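Local coordinates for hydroxyethylphosphonate dioxygenase (Streptomyces albus, PDB 6B9R) that is an iron-dependent dioxygenase that cleaves the carbon-carbon bond of 2-hydroxyethylphosphonate to give hydroxymethylphosphonate and formate, at the interface of chains A and B. Numbering follows the deposited sequence. Chains: chain A/B, Hydroxyethylphosphonate dioxygenase.

Contact 1: the interface of chains A and B. Residues chain A 320, 330, 345, 358-359, 416, 418; chain B 247, 250.
B:Leu250 pushes its branched side chain into an apolar socket on chain A, walled by strands 328-332, 343-349 and 412-419 and by the loop at A:Leu358 and A:Pro359. It directly follows helix 238-249, and its left-handed backbone (phi 59°, psi 35°) turns the chain there. The apolar contacts divide between the branches. CD1 of B:Leu250 goes deep among A:Phe330, A:Leu345 and A:Met416, 3.7 Å from CD1 of A:Leu345. CD2 of B:Leu250 faces the loop, 3.8 Å from CD2 of A:Leu358, with CD of A:Pro359 close by. A:Phe330 meets CD1 with ring atom CZ, while its CE2 lies against CB of B:Leu250; the two side chains cross at about a right angle. A:Tyr320 borders the group more distantly.

The polar contacts converge on the carbonyl of B:Ala247, in the last turn of the helix. NH1 of A:Arg418 donates to O of B:Ala247 over 2.9 Å, in the carbonyl plane and on a lone pair, with the acceptor flat in the guanidinium plane. A water lies at the same guanidinium edge, 2.8 Å from NH2 of A:Arg418, and also bonds O of B:Ala247 and O of A:Pro359. The chain of A:Arg418, bent at chi3 (115°), turns one guanidinium face to B:Leu250, whose CD1 sits 3.7 Å from CZ over the centre of the group. The arginine thus closes the apolar socket with a face and grips the helix end with an edge. The site docks the end of helix 238-249, largely in a stretch matching a Cro/C1-type helix-turn-helix (whose DNA binding this structure does not show), on the partner's second cupin-type beta-barrel, and probably helps hold the two chains of the deposited dimer together.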
ATOM      1  N   TYR A 320      31.653   6.968  -5.431  1.00 15.44           N
ATOM      2  CA  TYR A 320      30.914   7.909  -4.596  1.00 17.54           C
ATOM      3  C   TYR A 320      31.861   8.492  -3.556  1.00 19.34           C
ATOM      4  O   TYR A 320      32.564   7.735  -2.873  1.00 22.40           O
ATOM      5  CB  TYR A 320      29.717   7.227  -3.910  1.00 22.20           C
ATOM      6  CG  TYR A 320      28.868   8.208  -3.138  1.00 19.59           C
ATOM      7  CD1 TYR A 320      29.202   8.571  -1.843  1.00 22.44           C
ATOM      8  CD2 TYR A 320      27.757   8.797  -3.720  1.00 29.24           C
ATOM      9  CE1 TYR A 320      28.440   9.494  -1.136  1.00 24.76           C
ATOM     10  CE2 TYR A 320      26.984   9.719  -3.023  1.00 32.83           C
ATOM     11  CZ  TYR A 320      27.331  10.062  -1.736  1.00 34.52           C
ATOM     12  OH  TYR A 320      26.565  10.977  -1.050  1.00 40.88           O
ATOM     13  N   PHE A 330      30.479   1.542  -6.354  1.00 16.05           N
ATOM     14  CA  PHE A 330      29.239   0.787  -6.444  1.00 14.01           C
ATOM     15  C   PHE A 330      29.184   0.007  -7.747  1.00 17.23           C
ATOM     16  O   PHE A 330      29.649   0.488  -8.784  1.00 17.95           O
ATOM     17  CB  PHE A 330      28.017   1.700  -6.376  1.00 14.99           C
ATOM     18  CG  PHE A 330      27.895   2.497  -5.107  1.00 20.55           C
ATOM     19  CD1 PHE A 330      27.827   1.875  -3.867  1.00 25.02           C
ATOM     20  CD2 PHE A 330      27.781   3.875  -5.162  1.00 19.65           C
ATOM     21  CE1 PHE A 330      27.677   2.631  -2.699  1.00 21.68           C
ATOM     22  CE2 PHE A 330      27.631   4.628  -4.002  1.00 20.40           C
ATOM     23  CZ  PHE A 330      27.587   4.001  -2.772  1.00 20.62           C
ATOM     24  N   LEU A 345      23.111  -3.454  -4.873  1.00 14.24           N
ATOM     25  CA  LEU A 345      24.461  -2.958  -5.099  1.00 14.11           C
ATOM     26  C   LEU A 345      25.509  -3.856  -4.466  1.00 14.99           C
ATOM     27  O   LEU A 345      25.333  -4.349  -3.349  1.00 16.52           O
ATOM     28  CB  LEU A 345      24.645  -1.548  -4.529  1.00 18.27           C
ATOM     29  CG  LEU A 345      23.760  -0.461  -5.138  1.00 20.28           C
ATOM     30  CD1 LEU A 345      23.800   0.800  -4.267  1.00 20.71           C
ATOM     31  CD2 LEU A 345      24.208  -0.155  -6.549  1.00 20.99           C
ATOM     32  N   LEU A 358      26.159   8.293   3.689  1.00 21.09           N
ATOM     33  CA  LEU A 358      25.287   8.053   2.550  1.00 16.56           C
ATOM     34  C   LEU A 358      23.999   8.859   2.704  1.00 25.32           C
ATOM     35  O   LEU A 358      23.491   9.003   3.821  1.00 20.76           O
ATOM     36  CB  LEU A 358      24.959   6.565   2.429  1.00 22.37           C
ATOM     37  CG  LEU A 358      26.152   5.708   2.003  1.00 21.02           C
ATOM     38  CD1 LEU A 358      25.756   4.250   1.877  1.00 30.53           C
ATOM     39  CD2 LEU A 358      26.652   6.243   0.673  1.00 21.69           C
ATOM     40  N   PRO A 359      23.466   9.403   1.614  1.00 25.79           N
ATOM     41  CA  PRO A 359      22.196  10.136   1.695  1.00 24.71           C
ATOM     42  C   PRO A 359      21.104   9.240   2.246  1.00 19.03           C
ATOM     43  O   PRO A 359      21.003   8.064   1.861  1.00 22.89           O
ATOM     44  CB  PRO A 359      21.910  10.527   0.234  1.00 24.30           C
ATOM     45  CG  PRO A 359      23.239  10.476  -0.444  1.00 29.29           C
ATOM     46  CD  PRO A 359      24.014   9.383   0.248  1.00 27.61           C
ATOM     47  N   MET A 416      24.422  -4.868  -0.685  1.00 18.95           N
ATOM     48  CA  MET A 416      23.371  -3.968  -0.214  1.00 18.83           C
ATOM     49  C   MET A 416      22.107  -4.192  -1.033  1.00 18.29           C
ATOM     50  O   MET A 416      22.135  -4.125  -2.270  1.00 20.60           O
ATOM     51  CB  MET A 416      23.814  -2.495  -0.304  1.00 20.81           C
ATOM     52  CG  MET A 416      22.705  -1.452  -0.088  1.00 19.01           C
ATOM     53  SD  MET A 416      23.293   0.246  -0.388  1.00 22.56           S
ATOM     54  CE  MET A 416      24.128   0.624   1.143  1.00 25.80           C
ATOM     55  N   ARG A 418      18.223  -2.642  -1.076  1.00 17.67           N
ATOM     56  CA  ARG A 418      17.320  -1.607  -0.599  1.00 17.69           C
ATOM     57  C   ARG A 418      15.967  -1.844  -1.248  1.00 17.37           C
ATOM     58  O   ARG A 418      15.898  -2.081  -2.458  1.00 18.36           O
ATOM     59  CB  ARG A 418      17.845  -0.216  -0.961  1.00 17.99           C
ATOM     60  CG  ARG A 418      19.355  -0.095  -0.882  1.00 18.29           C
ATOM     61  CD  ARG A 418      19.809   1.235  -1.454  1.00 21.30           C
ATOM     62  NE  ARG A 418      20.414   2.074  -0.430  1.00 18.91           N
ATOM     63  CZ  ARG A 418      20.521   3.396  -0.527  1.00 19.63           C
ATOM     64  NH1 ARG A 418      20.034   4.031  -1.591  1.00 19.16           N
ATOM     65  NH2 ARG A 418      21.106   4.082   0.446  1.00 19.53           N
TER
ATOM     66  N   ALA B 247      18.659   9.444  -4.649  1.00 18.25           N
ATOM     67  CA  ALA B 247      19.157   8.926  -3.380  1.00 14.21           C
ATOM     68  C   ALA B 247      18.934   7.425  -3.271  1.00 13.79           C
ATOM     69  O   ALA B 247      19.768   6.711  -2.694  1.00 18.65           O
ATOM     70  CB  ALA B 247      18.482   9.655  -2.210  1.00 16.26           C
ATOM     71  N   LEU B 250      21.708   5.936  -5.373  1.00 13.83           N
ATOM     72  CA  LEU B 250      23.055   6.372  -5.020  1.00 15.93           C
ATOM     73  C   LEU B 250      23.788   6.939  -6.231  1.00 19.16           C
ATOM     74  O   LEU B 250      25.006   6.787  -6.373  1.00 18.57           O
ATOM     75  CB  LEU B 250      23.846   5.241  -4.347  1.00 23.44           C
ATOM     76  CG  LEU B 250      23.461   5.131  -2.858  1.00 20.06           C
ATOM     77  CD1 LEU B 250      23.851   3.807  -2.196  1.00 18.08           C
ATOM     78  CD2 LEU B 250      24.079   6.279  -2.099  1.00 21.13           C
TER
HETATM   79  O   HOH W   1      21.394   6.740  -0.379  1.00 26.18           O

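Contact 2: the interface of chains A and B. Residues chain A 441, 445, 447, 449; chain B 147-149, 187.
A:Arg441, near the end of helix 438-443, reaches across to B:Gly148, B:Lys147 and B:Phe187, and its guanidinium makes the tight part of the contact. The side chain of A:Arg441 runs out straight at chi2 and then bends at chi3, which brings the guanidinium against the ring and the two carbonyls. NH1 of A:Arg441 donates to O of B:Gly148 at 2.7 Å, the nitrogen tilted 22° from the carbonyl plane. NH2 of A:Arg441 bonds O of B:Lys147 at 2.9 Å, coming from above that carbonyl's plane and away from its lone pairs; a weak bond also joins NH2 to O of B:Gly148. A:Glu445 holds A:Arg441 side-on in a salt bridge on the same chain, OE1 of A:Glu445 taking NE of A:Arg441 at 2.8 Å through its syn lone pair and OE2 taking NH1. This paired grip fixes the rotation of the guanidinium, and the carboxylate probably offsets its charge.

Both guanidinium faces carry contacts. From chain B the ring of B:Phe187 brings CE1 over the centre, 3.7 Å from CZ of A:Arg441. Ring and guanidinium are turned 66° apart, an edge-on-face approach rather than a parallel stack. On the opposite face CD of A:Arg447 lies toward the rim, while the guanidinium of A:Arg447 rests a face on CD of A:Arg441.

Packing is looser along the side chain of B:Lys147, which runs extended beyond CG beside A:Arg447. The touch is made by methylenes: CD of B:Lys147 lies 3.5 Å from CD of A:Arg447. The two like-charged ends do not meet, NZ of B:Lys147 lying 5.3 Å from NE of A:Arg447. B:His149, an iron ligand of the active site, directly follows the gripped loop, so the contact may help set the position of that ligand. A:Trp449, next to the C-terminus, takes part through its backbone: N of B:Lys147 donates to O of A:Trp449 at 2.9 Å, almost straight at 174°.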
ATOM      1  N   ARG A 441      -0.033  13.103  15.101  1.00 28.81           N
ATOM      2  CA  ARG A 441      -1.279  12.415  15.445  1.00 25.25           C
ATOM      3  C   ARG A 441      -1.510  11.209  14.547  1.00 26.81           C
ATOM      4  O   ARG A 441      -2.137  10.231  14.971  1.00 27.53           O
ATOM      5  CB  ARG A 441      -2.474  13.368  15.355  1.00 27.07           C
ATOM      6  CG  ARG A 441      -2.625  14.326  16.536  1.00 32.87           C
ATOM      7  CD  ARG A 441      -3.856  15.237  16.378  1.00 24.05           C
ATOM      8  NE  ARG A 441      -5.104  14.478  16.314  1.00 30.21           N
ATOM      9  CZ  ARG A 441      -6.235  14.960  15.810  1.00 26.44           C
ATOM     10  NH1 ARG A 441      -7.331  14.205  15.764  1.00 26.22           N
ATOM     11  NH2 ARG A 441      -6.260  16.201  15.333  1.00 24.24           N
ATOM     12  N   GLU A 445      -2.434   8.684  17.615  1.00 25.40           N
ATOM     13  CA  GLU A 445      -3.566   9.515  17.984  1.00 25.01           C
ATOM     14  C   GLU A 445      -3.614   9.660  19.494  1.00 33.53           C
ATOM     15  O   GLU A 445      -3.381   8.699  20.237  1.00 30.75           O
ATOM     16  CB  GLU A 445      -4.871   8.920  17.465  1.00 34.99           C
ATOM     17  CG  GLU A 445      -6.127   9.728  17.825  1.00 34.76           C
ATOM     18  CD  GLU A 445      -6.162  11.119  17.183  1.00 35.93           C
ATOM     19  OE1 GLU A 445      -5.458  12.037  17.661  1.00 31.42           O
ATOM     20  OE2 GLU A 445      -6.910  11.295  16.197  1.00 36.33           O
ATOM     21  N   ARG A 447      -6.148  11.896  21.185  1.00 25.45           N
ATOM     22  CA  ARG A 447      -7.274  12.718  21.619  1.00 24.34           C
ATOM     23  C   ARG A 447      -8.554  12.284  20.916  1.00 25.81           C
ATOM     24  O   ARG A 447      -8.530  11.729  19.815  1.00 25.35           O
ATOM     25  CB  ARG A 447      -7.014  14.205  21.340  1.00 28.79           C
ATOM     26  CG  ARG A 447      -7.000  14.571  19.846  1.00 27.61           C
ATOM     27  CD  ARG A 447      -6.348  15.935  19.608  1.00 31.75           C
ATOM     28  NE  ARG A 447      -4.923  15.904  19.925  1.00 40.94           N
ATOM     29  CZ  ARG A 447      -4.081  16.912  19.715  1.00 52.75           C
ATOM     30  NH1 ARG A 447      -4.512  18.047  19.179  1.00 58.34           N
ATOM     31  NH2 ARG A 447      -2.801  16.778  20.042  1.00 46.88           N
ATOM     32  N   TRP A 449     -11.784  13.218  18.721  1.00 23.69           N
ATOM     33  CA  TRP A 449     -11.722  13.998  17.491  1.00 23.73           C
ATOM     34  C   TRP A 449     -12.352  15.378  17.611  1.00 24.50           C
ATOM     35  O   TRP A 449     -12.224  16.168  16.672  1.00 24.66           O
ATOM     36  CB  TRP A 449     -12.360  13.221  16.325  1.00 23.03           C
ATOM     37  CG  TRP A 449     -13.876  13.238  16.259  1.00 23.06           C
ATOM     38  CD1 TRP A 449     -14.646  14.078  15.517  1.00 23.32           C
ATOM     39  CD2 TRP A 449     -14.781  12.344  16.924  1.00 22.80           C
ATOM     40  NE1 TRP A 449     -15.983  13.783  15.692  1.00 24.59           N
ATOM     41  CE2 TRP A 449     -16.089  12.720  16.551  1.00 26.00           C
ATOM     42  CE3 TRP A 449     -14.613  11.273  17.804  1.00 22.52           C
ATOM     43  CZ2 TRP A 449     -17.223  12.065  17.034  1.00 25.44           C
ATOM     44  CZ3 TRP A 449     -15.740  10.614  18.276  1.00 22.35           C
ATOM     45  CH2 TRP A 449     -17.029  11.019  17.898  1.00 29.05           C
TER
ATOM     46  N   LYS B 147     -11.238  18.755  15.930  1.00 18.78           N
ATOM     47  CA  LYS B 147      -9.790  18.904  15.963  1.00 20.13           C
ATOM     48  C   LYS B 147      -9.126  18.434  14.679  1.00 19.84           C
ATOM     49  O   LYS B 147      -7.899  18.437  14.599  1.00 20.33           O
ATOM     50  CB  LYS B 147      -9.218  18.142  17.160  1.00 16.35           C
ATOM     51  CG  LYS B 147      -9.754  18.664  18.486  1.00 24.10           C
ATOM     52  CD  LYS B 147      -9.344  17.796  19.646  1.00 40.42           C
ATOM     53  CE  LYS B 147      -9.800  18.393  20.964  1.00 45.63           C
ATOM     54  NZ  LYS B 147      -9.451  17.477  22.079  1.00 54.22           N
ATOM     55  N   GLY B 148      -9.913  18.064  13.668  1.00 18.23           N
ATOM     56  CA  GLY B 148      -9.396  17.351  12.515  1.00 14.22           C
ATOM     57  C   GLY B 148      -9.291  15.878  12.838  1.00 17.99           C
ATOM     58  O   GLY B 148      -8.949  15.509  13.970  1.00 21.14           O
ATOM     59  N   HIS B 149      -9.600  15.026  11.864  1.00 22.10           N
ATOM     60  CA  HIS B 149      -9.484  13.587  12.027  1.00 17.60           C
ATOM     61  C   HIS B 149      -8.646  13.004  10.897  1.00 20.31           C
ATOM     62  O   HIS B 149      -8.505  13.599   9.827  1.00 17.05           O
ATOM     63  CB  HIS B 149     -10.849  12.910  12.072  1.00 16.65           C
ATOM     64  CG  HIS B 149     -11.798  13.378  11.011  1.00 18.20           C
ATOM     65  ND1 HIS B 149     -11.572  13.173   9.665  1.00 18.87           N
ATOM     66  CD2 HIS B 149     -12.989  14.015  11.102  1.00 22.87           C
ATOM     67  CE1 HIS B 149     -12.581  13.672   8.974  1.00 18.72           C
ATOM     68  NE2 HIS B 149     -13.454  14.186   9.822  1.00 23.22           N
ATOM     69  N   PHE B 187      -6.863  15.562   8.838  1.00 19.44           N
ATOM     70  CA  PHE B 187      -6.626  16.407  10.006  1.00 19.61           C
ATOM     71  C   PHE B 187      -6.942  17.882   9.759  1.00 23.06           C
ATOM     72  O   PHE B 187      -6.577  18.733  10.577  1.00 22.75           O
ATOM     73  CB  PHE B 187      -5.187  16.251  10.535  1.00 18.93           C
ATOM     74  CG  PHE B 187      -4.894  14.883  11.081  1.00 19.92           C
ATOM     75  CD1 PHE B 187      -5.515  14.444  12.236  1.00 20.54           C
ATOM     76  CD2 PHE B 187      -4.021  14.022  10.418  1.00 24.32           C
ATOM     77  CE1 PHE B 187      -5.262  13.184  12.746  1.00 22.43           C
ATOM     78  CE2 PHE B 187      -3.762  12.760  10.928  1.00 20.52           C
ATOM     79  CZ  PHE B 187      -4.382  12.345  12.090  1.00 19.18           C
TER

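Contacts 1 and 2 lie about 37 Å apart, measured between the centres of their C-alpha atoms, and share no residue. Contact 1 sets a helix end of chain B on the C-terminal beta-domain of chain A, whereas contact 2 brings the C-terminal helix and tail of chain A to the iron-site loop of chain B. The interface is two-fold symmetric, so each has a twin with the chains exchanged. Each subunit therefore both gives and receives at each kind of contact, and these widely spaced, reciprocal sites suggest an intertwined dimer in which one subunit's tail may support the other's active site.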